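Local coordinates for fimbriae-associated protein FAP1 (Streptococcus parasanguinis, PDB 2X12) that probably mediates bacterial adhesion and biofilm formation as a serine-rich, cell-wall-attached fimbrial adhesin, at residues Phe151-Trp165 / Thr328-Ser342. Sequence-based numbering, arbitrary orientation.
Sequences FTISDFSNGGTQYYW and TAIGGYQVSGVNADS
Asn339 meets the loop 153-158 with both backbone and side chain. Its N-H bonds Asp155 O (2.8 Å) almost in line with that carbonyl, while its amide serves two residues: OD1 accepts from Asn158 N (2.8 Å), and ND2 donates, within the amide plane, to Ser157 OG. Asparagine suits this place because one flat group both gives and takes; the amide of Asn158 stacks on it, planes 16° apart. Asp155, a carboxylate facing two donors, only accepts: OD1 takes Ser342 OG (2.9 Å) and OD2, on its anti lone pair, Thr152 N, bridging the turn that Asp155 N also closes on Thr152 O. From the same loop, the Phe156 ring takes Val335 CG2 over one face and Val338 CG2 at its edge. Further along, 161-163 pairs antiparallel with 332-334 through four backbone bonds, two between Thr161 and Gln334 and two between Tyr163 and Gly332, whose backbone angles call for glycine; a CB on Gly160 would strike Gln334 O. Tyr333 turns one ring face to Thr161 O and reaches Ile153 and Phe156. Ala329 CA makes a CH-pi contact over the Trp165 five-membered ring. Strand 330-336 is flanked by 162-163 and 287-295, and Tyr333 packs on Ile180 of strand 177-185, in the sheet that also contains 148-152.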
ATOM      1  N   PHE A 151      -0.947  -4.258 -14.786  1.00 42.21           N
ATOM      2  CA  PHE A 151      -1.412  -5.272 -13.846  1.00 40.38           C
ATOM      3  C   PHE A 151      -2.319  -4.614 -12.857  1.00 38.69           C
ATOM      4  O   PHE A 151      -2.043  -3.483 -12.463  1.00 37.88           O
ATOM      5  CB  PHE A 151      -0.233  -5.864 -13.045  1.00 38.55           C
ATOM      6  CG  PHE A 151       0.780  -6.597 -13.893  1.00 39.44           C
ATOM      7  CD1 PHE A 151       2.130  -6.298 -13.805  1.00 37.20           C
ATOM      8  CD2 PHE A 151       0.359  -7.578 -14.787  1.00 41.91           C
ATOM      9  CE1 PHE A 151       3.028  -6.952 -14.583  1.00 38.54           C
ATOM     10  CE2 PHE A 151       1.257  -8.243 -15.580  1.00 42.66           C
ATOM     11  CZ  PHE A 151       2.590  -7.925 -15.488  1.00 42.06           C
ATOM     12  N   THR A 152      -3.368  -5.329 -12.450  1.00 38.47           N
ATOM     13  CA  THR A 152      -4.223  -4.903 -11.359  1.00 37.44           C
ATOM     14  C   THR A 152      -4.271  -6.018 -10.301  1.00 36.10           C
ATOM     15  O   THR A 152      -3.771  -7.094 -10.523  1.00 36.45           O
ATOM     16  CB  THR A 152      -5.685  -4.496 -11.814  1.00 40.15           C
ATOM     17  OG1 THR A 152      -6.439  -5.653 -12.171  1.00 43.49           O
ATOM     18  CG2 THR A 152      -5.715  -3.497 -12.968  1.00 41.45           C
ATOM     19  N   ILE A 153      -4.883  -5.743  -9.153  1.00 35.60           N
ATOM     20  CA  ILE A 153      -4.976  -6.686  -8.047  1.00 34.68           C
ATOM     21  C   ILE A 153      -5.374  -8.008  -8.604  1.00 36.49           C
ATOM     22  O   ILE A 153      -4.832  -9.033  -8.218  1.00 36.28           O
ATOM     23  CB  ILE A 153      -6.074  -6.315  -6.995  1.00 35.17           C
ATOM     24  CG1 ILE A 153      -6.078  -4.813  -6.590  1.00 37.00           C
ATOM     25  CG2 ILE A 153      -6.036  -7.227  -5.789  1.00 33.97           C
ATOM     26  CD1 ILE A 153      -7.239  -3.890  -7.569  1.00 43.30           C
ATOM     27  N   SER A 154      -6.317  -8.010  -9.536  1.00 38.94           N
ATOM     28  CA  SER A 154      -6.808  -9.282 -10.020  1.00 41.76           C
ATOM     29  C   SER A 154      -5.727 -10.093 -10.772  1.00 41.81           C
ATOM     30  O   SER A 154      -5.927 -11.271 -11.115  1.00 43.70           O
ATOM     31  CB  SER A 154      -8.054  -9.079 -10.876  1.00 45.01           C
ATOM     32  OG  SER A 154      -7.723  -8.471 -12.097  1.00 48.41           O
ATOM     33  N   ASP A 155      -4.602  -9.453 -11.050  1.00 40.07           N
ATOM     34  CA  ASP A 155      -3.468 -10.146 -11.649  1.00 40.98           C
ATOM     35  C   ASP A 155      -2.510 -10.730 -10.583  1.00 39.12           C
ATOM     36  O   ASP A 155      -1.520 -11.410 -10.930  1.00 39.38           O
ATOM     37  CB  ASP A 155      -2.698  -9.227 -12.619  1.00 41.14           C
ATOM     38  CG  ASP A 155      -3.526  -8.802 -13.837  1.00 44.14           C
ATOM     39  OD1 ASP A 155      -3.925  -9.660 -14.657  1.00 44.69           O
ATOM     40  OD2 ASP A 155      -3.736  -7.583 -13.989  1.00 46.02           O
ATOM     41  N   PHE A 156      -2.821 -10.483  -9.310  1.00 37.08           N
ATOM     42  CA  PHE A 156      -2.077 -11.071  -8.231  1.00 36.03           C
ATOM     43  C   PHE A 156      -2.864 -12.035  -7.372  1.00 37.17           C
ATOM     44  O   PHE A 156      -2.297 -12.613  -6.490  1.00 36.50           O
ATOM     45  CB  PHE A 156      -1.585  -9.985  -7.333  1.00 33.70           C
ATOM     46  CG  PHE A 156      -1.009  -8.792  -8.055  1.00 33.99           C
ATOM     47  CD1 PHE A 156      -0.050  -8.925  -9.022  1.00 35.56           C
ATOM     48  CD2 PHE A 156      -1.337  -7.501  -7.668  1.00 33.94           C
ATOM     49  CE1 PHE A 156       0.543  -7.768  -9.631  1.00 34.38           C
ATOM     50  CE2 PHE A 156      -0.733  -6.352  -8.269  1.00 32.06           C
ATOM     51  CZ  PHE A 156       0.175  -6.498  -9.247  1.00 31.85           C
ATOM     52  N   SER A 157      -4.158 -12.187  -7.616  1.00 39.64           N
ATOM     53  CA  SER A 157      -4.997 -13.194  -6.946  1.00 42.78           C
ATOM     54  C   SER A 157      -4.277 -14.356  -6.249  1.00 43.75           C
ATOM     55  O   SER A 157      -4.522 -14.651  -5.043  1.00 43.67           O
ATOM     56  CB  SER A 157      -5.911 -13.895  -7.964  1.00 46.92           C
ATOM     57  OG  SER A 157      -5.983 -13.196  -9.195  1.00 51.18           O
ATOM     58  N   ASN A 158      -3.445 -15.064  -7.023  1.00 44.97           N
ATOM     59  CA  ASN A 158      -2.987 -16.388  -6.615  1.00 47.17           C
ATOM     60  C   ASN A 158      -2.036 -16.367  -5.449  1.00 45.66           C
ATOM     61  O   ASN A 158      -2.208 -17.097  -4.478  1.00 47.38           O
ATOM     62  CB  ASN A 158      -2.354 -17.126  -7.783  1.00 49.69           C
ATOM     63  CG  ASN A 158      -3.338 -17.441  -8.815  1.00 51.60           C
ATOM     64  OD1 ASN A 158      -4.533 -17.307  -8.563  1.00 57.01           O
ATOM     65  ND2 ASN A 158      -2.882 -17.827  -9.989  1.00 49.73           N
ATOM     66  N   GLY A 159      -1.034 -15.531  -5.543  1.00 43.40           N
ATOM     67  CA  GLY A 159      -0.137 -15.380  -4.428  1.00 43.20           C
ATOM     68  C   GLY A 159      -0.435 -14.099  -3.717  1.00 41.21           C
ATOM     69  O   GLY A 159      -0.904 -13.098  -4.312  1.00 40.34           O
ATOM     70  N   GLY A 160      -0.157 -14.090  -2.431  1.00 41.81           N
ATOM     71  CA  GLY A 160      -0.372 -12.837  -1.685  1.00 39.86           C
ATOM     72  C   GLY A 160      -1.799 -12.280  -1.566  1.00 38.81           C
ATOM     73  O   GLY A 160      -2.719 -12.697  -2.251  1.00 39.17           O
ATOM     74  N   THR A 161      -1.873 -11.219  -0.762  1.00 37.39           N
ATOM     75  CA  THR A 161      -2.865 -11.020   0.275  1.00 37.22           C
ATOM     76  C   THR A 161      -3.365  -9.609   0.285  1.00 35.26           C
ATOM     77  O   THR A 161      -2.572  -8.702   0.158  1.00 34.53           O
ATOM     78  CB  THR A 161      -2.153 -11.233   1.585  1.00 37.67           C
ATOM     79  OG1 THR A 161      -1.391 -12.443   1.480  1.00 40.75           O
ATOM     80  CG2 THR A 161      -3.129 -11.343   2.723  1.00 39.17           C
ATOM     81  N   GLN A 162      -4.677  -9.416   0.401  1.00 35.65           N
ATOM     82  CA  GLN A 162      -5.235  -8.083   0.578  1.00 34.38           C
ATOM     83  C   GLN A 162      -5.457  -7.911   2.065  1.00 33.86           C
ATOM     84  O   GLN A 162      -5.808  -8.864   2.756  1.00 35.46           O
ATOM     85  CB  GLN A 162      -6.542  -7.900  -0.195  1.00 35.50           C
ATOM     86  CG  GLN A 162      -6.930  -6.410  -0.257  1.00 37.74           C
ATOM     87  CD  GLN A 162      -7.656  -5.960  -1.556  1.00 42.49           C
ATOM     88  OE1 GLN A 162      -8.144  -6.783  -2.345  1.00 44.47           O
ATOM     89  NE2 GLN A 162      -7.732  -4.625  -1.764  1.00 43.28           N
ATOM     90  N   TYR A 163      -5.265  -6.699   2.541  1.00 32.05           N
ATOM     91  CA  TYR A 163      -5.318  -6.398   3.953  1.00 32.09           C
ATOM     92  C   TYR A 163      -6.355  -5.329   4.235  1.00 31.77           C
ATOM     93  O   TYR A 163      -6.358  -4.295   3.545  1.00 31.68           O
ATOM     94  CB  TYR A 163      -3.983  -5.877   4.380  1.00 30.99           C
ATOM     95  CG  TYR A 163      -2.871  -6.905   4.431  1.00 33.20           C
ATOM     96  CD1 TYR A 163      -2.648  -7.673   5.562  1.00 36.06           C
ATOM     97  CD2 TYR A 163      -1.996  -7.061   3.392  1.00 34.79           C
ATOM     98  CE1 TYR A 163      -1.601  -8.593   5.641  1.00 37.64           C
ATOM     99  CE2 TYR A 163      -0.925  -7.976   3.473  1.00 36.42           C
ATOM    100  CZ  TYR A 163      -0.748  -8.749   4.598  1.00 37.48           C
ATOM    101  OH  TYR A 163       0.287  -9.656   4.681  1.00 38.61           O
ATOM    102  N   TYR A 164      -7.208  -5.553   5.236  1.00 31.90           N
ATOM    103  CA  TYR A 164      -8.336  -4.688   5.464  1.00 32.60           C
ATOM    104  C   TYR A 164      -8.153  -3.931   6.767  1.00 32.81           C
ATOM    105  O   TYR A 164      -7.113  -4.003   7.410  1.00 32.64           O
ATOM    106  CB  TYR A 164      -9.630  -5.492   5.472  1.00 34.82           C
ATOM    107  CG  TYR A 164      -9.867  -6.244   4.174  1.00 37.93           C
ATOM    108  CD1 TYR A 164     -10.794  -5.807   3.226  1.00 41.24           C
ATOM    109  CD2 TYR A 164      -9.152  -7.406   3.896  1.00 40.44           C
ATOM    110  CE1 TYR A 164     -11.000  -6.527   2.014  1.00 44.61           C
ATOM    111  CE2 TYR A 164      -9.337  -8.123   2.710  1.00 42.97           C
ATOM    112  CZ  TYR A 164     -10.250  -7.686   1.761  1.00 44.76           C
ATOM    113  OH  TYR A 164     -10.349  -8.434   0.598  1.00 44.38           O
ATOM    114  N   TRP A 165      -9.167  -3.189   7.165  1.00 33.79           N
ATOM    115  CA  TRP A 165      -9.141  -2.456   8.422  1.00 34.32           C
ATOM    116  C   TRP A 165     -10.430  -2.737   9.217  1.00 36.71           C
ATOM    117  O   TRP A 165     -11.535  -2.493   8.751  1.00 37.31           O
ATOM    118  CB  TRP A 165      -8.979  -0.967   8.108  1.00 33.61           C
ATOM    119  CG  TRP A 165      -9.130  -0.036   9.232  1.00 33.90           C
ATOM    120  CD1 TRP A 165     -10.227   0.686   9.540  1.00 34.55           C
ATOM    121  CD2 TRP A 165      -8.136   0.309  10.186  1.00 35.55           C
ATOM    122  NE1 TRP A 165     -10.004   1.442  10.647  1.00 35.92           N
ATOM    123  CE2 TRP A 165      -8.722   1.233  11.074  1.00 35.90           C
ATOM    124  CE3 TRP A 165      -6.817  -0.110  10.413  1.00 34.61           C
ATOM    125  CZ2 TRP A 165      -8.038   1.767  12.150  1.00 35.87           C
ATOM    126  CZ3 TRP A 165      -6.148   0.413  11.477  1.00 36.30           C
ATOM    127  CH2 TRP A 165      -6.762   1.350  12.342  1.00 36.82           C
ATOM    128  N   THR A 328      -4.506   5.169  11.015  1.00 25.76           N
ATOM    129  CA  THR A 328      -5.865   4.681  10.925  1.00 25.93           C
ATOM    130  C   THR A 328      -6.201   4.486   9.447  1.00 25.01           C
ATOM    131  O   THR A 328      -5.409   4.828   8.576  1.00 23.67           O
ATOM    132  CB  THR A 328      -6.862   5.635  11.656  1.00 27.11           C
ATOM    133  OG1 THR A 328      -8.109   4.979  11.944  1.00 27.98           O
ATOM    134  CG2 THR A 328      -7.109   6.847  10.817  1.00 27.46           C
ATOM    135  N   ALA A 329      -7.383   3.924   9.193  1.00 25.51           N
ATOM    136  CA  ALA A 329      -7.811   3.506   7.851  1.00 25.09           C
ATOM    137  C   ALA A 329      -6.685   2.827   7.088  1.00 23.69           C
ATOM    138  O   ALA A 329      -6.447   3.145   5.955  1.00 22.81           O
ATOM    139  CB  ALA A 329      -8.319   4.655   7.076  1.00 25.43           C
ATOM    140  N   ILE A 330      -5.982   1.901   7.723  1.00 23.32           N
ATOM    141  CA  ILE A 330      -4.908   1.209   7.030  1.00 22.94           C
ATOM    142  C   ILE A 330      -5.391   0.061   6.169  1.00 24.10           C
ATOM    143  O   ILE A 330      -6.255  -0.718   6.557  1.00 26.24           O
ATOM    144  CB  ILE A 330      -3.941   0.623   8.002  1.00 22.66           C
ATOM    145  CG1 ILE A 330      -3.299   1.750   8.810  1.00 23.92           C
ATOM    146  CG2 ILE A 330      -2.928  -0.146   7.265  1.00 21.32           C
ATOM    147  CD1 ILE A 330      -2.484   1.293  10.009  1.00 23.92           C
ATOM    148  N   GLY A 331      -4.836  -0.078   4.984  1.00 24.44           N
ATOM    149  CA  GLY A 331      -5.156  -1.239   4.151  1.00 24.99           C
ATOM    150  C   GLY A 331      -4.118  -1.331   3.076  1.00 24.95           C
ATOM    151  O   GLY A 331      -3.295  -0.419   2.922  1.00 24.58           O
ATOM    152  N   GLY A 332      -4.132  -2.423   2.329  1.00 25.86           N
ATOM    153  CA  GLY A 332      -3.083  -2.613   1.361  1.00 25.82           C
ATOM    154  C   GLY A 332      -2.956  -4.018   0.886  1.00 27.21           C
ATOM    155  O   GLY A 332      -3.865  -4.839   1.074  1.00 30.28           O
ATOM    156  N   TYR A 333      -1.836  -4.323   0.263  1.00 26.70           N
ATOM    157  CA  TYR A 333      -1.719  -5.574  -0.406  1.00 27.61           C
ATOM    158  C   TYR A 333      -0.314  -6.028  -0.352  1.00 28.01           C
ATOM    159  O   TYR A 333       0.591  -5.210  -0.323  1.00 28.54           O
ATOM    160  CB  TYR A 333      -2.110  -5.365  -1.836  1.00 28.26           C
ATOM    161  CG  TYR A 333      -2.495  -6.621  -2.550  1.00 29.78           C
ATOM    162  CD1 TYR A 333      -1.580  -7.356  -3.226  1.00 31.04           C
ATOM    163  CD2 TYR A 333      -3.794  -7.066  -2.542  1.00 30.72           C
ATOM    164  CE1 TYR A 333      -1.964  -8.499  -3.912  1.00 33.50           C
ATOM    165  CE2 TYR A 333      -4.168  -8.203  -3.184  1.00 32.40           C
ATOM    166  CZ  TYR A 333      -3.263  -8.924  -3.883  1.00 33.93           C
ATOM    167  OH  TYR A 333      -3.683 -10.082  -4.540  1.00 36.69           O
ATOM    168  N   GLN A 334      -0.119  -7.329  -0.330  1.00 29.37           N
ATOM    169  CA  GLN A 334       1.216  -7.921  -0.416  1.00 30.65           C
ATOM    170  C   GLN A 334       1.247  -8.672  -1.739  1.00 31.87           C
ATOM    171  O   GLN A 334       0.400  -9.512  -1.992  1.00 33.91           O
ATOM    172  CB  GLN A 334       1.400  -8.906   0.710  1.00 31.95           C
ATOM    173  CG  GLN A 334       2.544  -9.873   0.532  1.00 36.23           C
ATOM    174  CD  GLN A 334       3.664  -9.622   1.515  1.00 40.51           C
ATOM    175  OE1 GLN A 334       3.497  -9.616   2.698  1.00 44.16           O
ATOM    176  NE2 GLN A 334       4.788  -9.403   1.020  1.00 41.59           N
ATOM    177  N   VAL A 335       2.191  -8.379  -2.607  1.00 31.50           N
ATOM    178  CA  VAL A 335       2.276  -9.129  -3.830  1.00 32.41           C
ATOM    179  C   VAL A 335       3.230 -10.271  -3.644  1.00 33.78           C
ATOM    180  O   VAL A 335       4.262 -10.117  -3.017  1.00 33.77           O
ATOM    181  CB  VAL A 335       2.789  -8.265  -4.947  1.00 32.56           C
ATOM    182  CG1 VAL A 335       2.966  -9.113  -6.211  1.00 35.08           C
ATOM    183  CG2 VAL A 335       1.861  -7.115  -5.169  1.00 31.30           C
ATOM    184  N   SER A 336       2.906 -11.426  -4.189  1.00 35.68           N
ATOM    185  CA  SER A 336       3.820 -12.536  -4.066  1.00 37.89           C
ATOM    186  C   SER A 336       3.708 -13.365  -5.309  1.00 39.62           C
ATOM    187  O   SER A 336       3.358 -14.552  -5.270  1.00 41.47           O
ATOM    188  CB  SER A 336       3.569 -13.363  -2.802  1.00 39.01           C
ATOM    189  OG  SER A 336       4.695 -14.188  -2.546  1.00 41.90           O
ATOM    190  N   GLY A 337       4.067 -12.698  -6.403  1.00 38.96           N
ATOM    191  CA  GLY A 337       4.039 -13.260  -7.727  1.00 40.31           C
ATOM    192  C   GLY A 337       2.845 -12.748  -8.525  1.00 39.41           C
ATOM    193  O   GLY A 337       1.709 -12.684  -8.028  1.00 39.86           O
ATOM    194  N   VAL A 338       3.131 -12.381  -9.763  1.00 39.02           N
ATOM    195  CA  VAL A 338       2.149 -12.050 -10.736  1.00 38.83           C
ATOM    196  C   VAL A 338       1.609 -13.359 -11.222  1.00 40.38           C
ATOM    197  O   VAL A 338       2.371 -14.233 -11.513  1.00 41.14           O
ATOM    198  CB  VAL A 338       2.801 -11.312 -11.890  1.00 39.85           C
ATOM    199  CG1 VAL A 338       1.888 -11.295 -13.088  1.00 41.80           C
ATOM    200  CG2 VAL A 338       3.136  -9.917 -11.443  1.00 37.48           C
ATOM    201  N   ASN A 339       0.286 -13.478 -11.289  1.00 40.79           N
ATOM    202  CA  ASN A 339      -0.385 -14.736 -11.592  1.00 42.72           C
ATOM    203  C   ASN A 339       0.227 -15.319 -12.832  1.00 45.30           C
ATOM    204  O   ASN A 339       0.470 -14.613 -13.809  1.00 45.31           O
ATOM    205  CB  ASN A 339      -1.896 -14.501 -11.786  1.00 43.57           C
ATOM    206  CG  ASN A 339      -2.644 -14.253 -10.479  1.00 40.55           C
ATOM    207  OD1 ASN A 339      -2.075 -14.280  -9.382  1.00 39.31           O
ATOM    208  ND2 ASN A 339      -3.934 -14.023 -10.602  1.00 39.56           N
ATOM    209  N   ALA A 340       0.487 -16.614 -12.795  1.00 47.95           N
ATOM    210  CA  ALA A 340       1.174 -17.295 -13.909  1.00 51.15           C
ATOM    211  C   ALA A 340       0.690 -16.866 -15.319  1.00 53.17           C
ATOM    212  O   ALA A 340       1.471 -16.787 -16.251  1.00 53.95           O
ATOM    213  CB  ALA A 340       1.024 -18.840 -13.757  1.00 53.95           C
ATOM    214  N   ASP A 341      -0.593 -16.585 -15.473  1.00 54.30           N
ATOM    215  CA  ASP A 341      -1.149 -16.375 -16.809  1.00 57.65           C
ATOM    216  C   ASP A 341      -1.487 -14.922 -17.112  1.00 56.45           C
ATOM    217  O   ASP A 341      -2.171 -14.628 -18.078  1.00 58.65           O
ATOM    218  CB  ASP A 341      -2.382 -17.267 -16.989  1.00 60.93           C
ATOM    219  CG  ASP A 341      -3.409 -17.088 -15.870  1.00 61.43           C
ATOM    220  OD1 ASP A 341      -3.027 -16.864 -14.667  1.00 59.18           O
ATOM    221  OD2 ASP A 341      -4.605 -17.184 -16.226  1.00 65.84           O
ATOM    222  N   SER A 342      -1.029 -14.016 -16.267  1.00 53.66           N
ATOM    223  CA  SER A 342      -1.059 -12.618 -16.604  1.00 53.61           C
ATOM    224  C   SER A 342       0.343 -12.149 -16.969  1.00 53.92           C
ATOM    225  O   SER A 342       0.513 -11.014 -17.387  1.00 54.66           O
ATOM    226  CB  SER A 342      -1.566 -11.779 -15.438  1.00 50.79           C
ATOM    227  OG  SER A 342      -2.725 -12.308 -14.813  1.00 51.60           O
TER